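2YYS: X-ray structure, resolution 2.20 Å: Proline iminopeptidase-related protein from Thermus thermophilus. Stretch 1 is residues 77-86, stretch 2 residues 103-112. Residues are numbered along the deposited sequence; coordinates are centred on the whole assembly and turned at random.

Stretch 1 (77-86) TVDALVEDTL
Stretch 2, residues 103-112: GFGAVVALEV

Two helices of one chain, 78-86 and 105-112, pack through apolar side chains, their axes 9.0 Å apart at closest approach and their N-to-C directions 63° apart (signed crossing angle -63°). The nearest CA pair, V82 CA and V112 CA at 5.5 Å, fixes the register. At the centre, V82 (chi1 166°, t) sets CG2 4.0 Å from V108 CG1 and 3.7 Å from V108 O, while the same CG2 lies 3.4 Å from E111 CB; its CG1 lies 3.8 Å from V112 CG2. V108 and V112 are also t, and L81 (m, chi2 t) points its CA-to-CB bond toward the second helix, bringing CD1 3.8 Å from V108 CG2.

The apolar surface extends along both helices. Toward their N-terminal ends, V78 (t) places CG2 3.9 Å from F104 CZ and CG1 4.1 Å from V107 CG1. L81 CD1 approaches F104 CE2 at 4.1 Å; both aliphatic groups meet the ring obliquely, with F104 at chi1 -178° and chi2 58°. Toward the C-terminal ends, L86 CD2 lies 3.9 Å from V112 CG1, its chi1 of -91° falling between wells. T85 (m) has CB 4.1 Å from V112 CG2 and OG1 4.2 Å from V108 CG1; within its own helix the same OG1 donates to L81 O at 2.9 Å.

Helical phi/psi values cluster near -63/-43, and backbone bonds such as V82 N to V78 O and V112 N to V108 O, both 2.9 Å, confirm the i to i+4 pattern. T77 (-136/161, chi1 p) caps the first helix, OG1 accepting from A80 N at 3.1 Å.

No direct hydrogen bond crosses the contact. At its polar edge D79 OD1 and E111 OE1, like charges, stand 4.5 Å apart; one water bridges them, donating to D79 OD1 at 2.7 Å and E111 OE1 at 2.8 Å.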

# COMPACT_ATOMS: atom_id res chain seq x y z
N THR A 77 10.57 5.27 9.75
CA THR A 77 9.46 5.06 10.67
C THR A 77 8.15 5.35 9.96
O THR A 77 8.13 6.03 8.93
CB THR A 77 9.55 5.99 11.90
OG1 THR A 77 9.48 7.36 11.48
CG2 THR A 77 10.90 5.86 12.66
N VAL A 78 7.07 4.83 10.51
CA VAL A 78 5.73 5.14 10.03
C VAL A 78 5.47 6.65 10.08
O VAL A 78 4.97 7.22 9.12
CB VAL A 78 4.66 4.38 10.85
CG1 VAL A 78 3.25 4.87 10.53
CG2 VAL A 78 4.74 2.92 10.54
N ASP A 79 5.83 7.29 11.19
CA ASP A 79 5.67 8.73 11.36
C ASP A 79 6.32 9.51 10.22
O ASP A 79 5.75 10.45 9.70
CB ASP A 79 6.25 9.21 12.71
CG ASP A 79 5.40 8.78 13.92
OD1 ASP A 79 4.26 8.28 13.76
OD2 ASP A 79 5.80 8.93 15.09
N ALA A 80 7.54 9.14 9.87
CA ALA A 80 8.27 9.83 8.80
C ALA A 80 7.56 9.67 7.45
O ALA A 80 7.47 10.62 6.69
CB ALA A 80 9.70 9.32 8.71
N LEU A 81 7.05 8.47 7.18
CA LEU A 81 6.31 8.22 5.94
C LEU A 81 5.02 9.03 5.88
O LEU A 81 4.62 9.52 4.82
CB LEU A 81 5.99 6.72 5.78
CG LEU A 81 7.18 5.75 5.66
CD1 LEU A 81 6.71 4.34 5.28
CD2 LEU A 81 8.22 6.22 4.68
N VAL A 82 4.36 9.17 7.02
CA VAL A 82 3.14 9.94 7.13
C VAL A 82 3.43 11.41 6.89
O VAL A 82 2.77 12.06 6.08
CB VAL A 82 2.52 9.72 8.52
CG1 VAL A 82 1.43 10.74 8.82
CG2 VAL A 82 1.95 8.30 8.60
N GLU A 83 4.45 11.92 7.56
CA GLU A 83 4.78 13.34 7.51
C GLU A 83 5.28 13.73 6.11
O GLU A 83 4.94 14.80 5.60
CB GLU A 83 5.80 13.66 8.61
CG GLU A 83 5.14 13.69 10.00
CD GLU A 83 6.05 13.28 11.15
OE1 GLU A 83 5.52 12.84 12.20
OE2 GLU A 83 7.29 13.39 11.02
N ASP A 84 6.05 12.83 5.49
CA ASP A 84 6.49 13.00 4.11
C ASP A 84 5.31 13.22 3.18
O ASP A 84 5.39 14.00 2.26
CB ASP A 84 7.23 11.76 3.62
CG ASP A 84 8.66 11.70 4.07
OD1 ASP A 84 9.16 12.66 4.70
OD2 ASP A 84 9.37 10.70 3.81
N THR A 85 4.23 12.49 3.41
CA THR A 85 3.08 12.59 2.52
C THR A 85 2.53 14.01 2.56
O THR A 85 2.25 14.61 1.53
CB THR A 85 2.01 11.55 2.91
OG1 THR A 85 2.59 10.24 2.90
CG2 THR A 85 0.92 11.50 1.86
N LEU A 86 2.39 14.56 3.76
CA LEU A 86 1.89 15.93 3.93
C LEU A 86 2.88 16.95 3.40
O LEU A 86 2.47 17.91 2.76
CB LEU A 86 1.59 16.24 5.39
CG LEU A 86 0.15 15.95 5.82
CD1 LEU A 86 -0.83 16.87 5.10
CD2 LEU A 86 -0.21 14.45 5.59
N GLY A 103 -1.18 -2.69 0.44
CA GLY A 103 -0.37 -3.42 1.40
C GLY A 103 -0.06 -2.58 2.63
O GLY A 103 -0.97 -2.00 3.22
N PHE A 104 1.23 -2.51 2.98
CA PHE A 104 1.71 -1.70 4.09
C PHE A 104 1.36 -0.23 3.95
O PHE A 104 1.25 0.47 4.94
CB PHE A 104 3.23 -1.84 4.24
CG PHE A 104 3.80 -1.09 5.41
CD1 PHE A 104 3.34 -1.34 6.70
CD2 PHE A 104 4.75 -0.11 5.22
CE1 PHE A 104 3.86 -0.62 7.78
CE2 PHE A 104 5.26 0.60 6.29
CZ PHE A 104 4.83 0.35 7.56
N GLY A 105 1.21 0.24 2.72
CA GLY A 105 0.70 1.57 2.46
C GLY A 105 -0.52 1.92 3.30
O GLY A 105 -0.72 3.08 3.63
N ALA A 106 -1.35 0.92 3.60
CA ALA A 106 -2.55 1.12 4.41
C ALA A 106 -2.27 1.74 5.77
O ALA A 106 -3.00 2.60 6.19
CB ALA A 106 -3.31 -0.17 4.59
N VAL A 107 -1.24 1.26 6.47
CA VAL A 107 -0.90 1.83 7.78
C VAL A 107 -0.54 3.29 7.64
O VAL A 107 -0.93 4.12 8.47
CB VAL A 107 0.27 1.08 8.48
CG1 VAL A 107 0.70 1.79 9.77
CG2 VAL A 107 -0.15 -0.32 8.81
N VAL A 108 0.20 3.62 6.59
CA VAL A 108 0.59 5.00 6.36
C VAL A 108 -0.66 5.82 6.07
O VAL A 108 -0.82 6.89 6.62
CB VAL A 108 1.62 5.14 5.20
CG1 VAL A 108 2.00 6.60 5.01
CG2 VAL A 108 2.87 4.30 5.48
N ALA A 109 -1.55 5.32 5.21
CA ALA A 109 -2.78 6.03 4.86
C ALA A 109 -3.69 6.28 6.08
O ALA A 109 -4.23 7.36 6.24
CB ALA A 109 -3.55 5.26 3.81
N LEU A 110 -3.85 5.27 6.92
CA LEU A 110 -4.67 5.39 8.12
C LEU A 110 -4.08 6.38 9.11
O LEU A 110 -4.81 7.15 9.72
CB LEU A 110 -4.87 4.02 8.77
CG LEU A 110 -5.73 3.11 7.90
CD1 LEU A 110 -5.50 1.66 8.22
CD2 LEU A 110 -7.20 3.47 8.04
N GLU A 111 -2.76 6.39 9.25
CA GLU A 111 -2.09 7.38 10.08
C GLU A 111 -2.19 8.80 9.50
O GLU A 111 -2.34 9.76 10.25
CB GLU A 111 -0.64 7.01 10.34
CG GLU A 111 -0.49 5.99 11.44
CD GLU A 111 -0.91 6.55 12.78
OE1 GLU A 111 -0.17 7.42 13.32
OE2 GLU A 111 -2.00 6.17 13.27
N VAL A 112 -2.12 8.92 8.17
CA VAL A 112 -2.34 10.22 7.53
C VAL A 112 -3.76 10.71 7.82
O VAL A 112 -3.96 11.85 8.21
CB VAL A 112 -2.09 10.16 6.01
CG1 VAL A 112 -2.66 11.39 5.31
CG2 VAL A 112 -0.60 10.05 5.71
O HOH W 1 2.10 8.64 12.21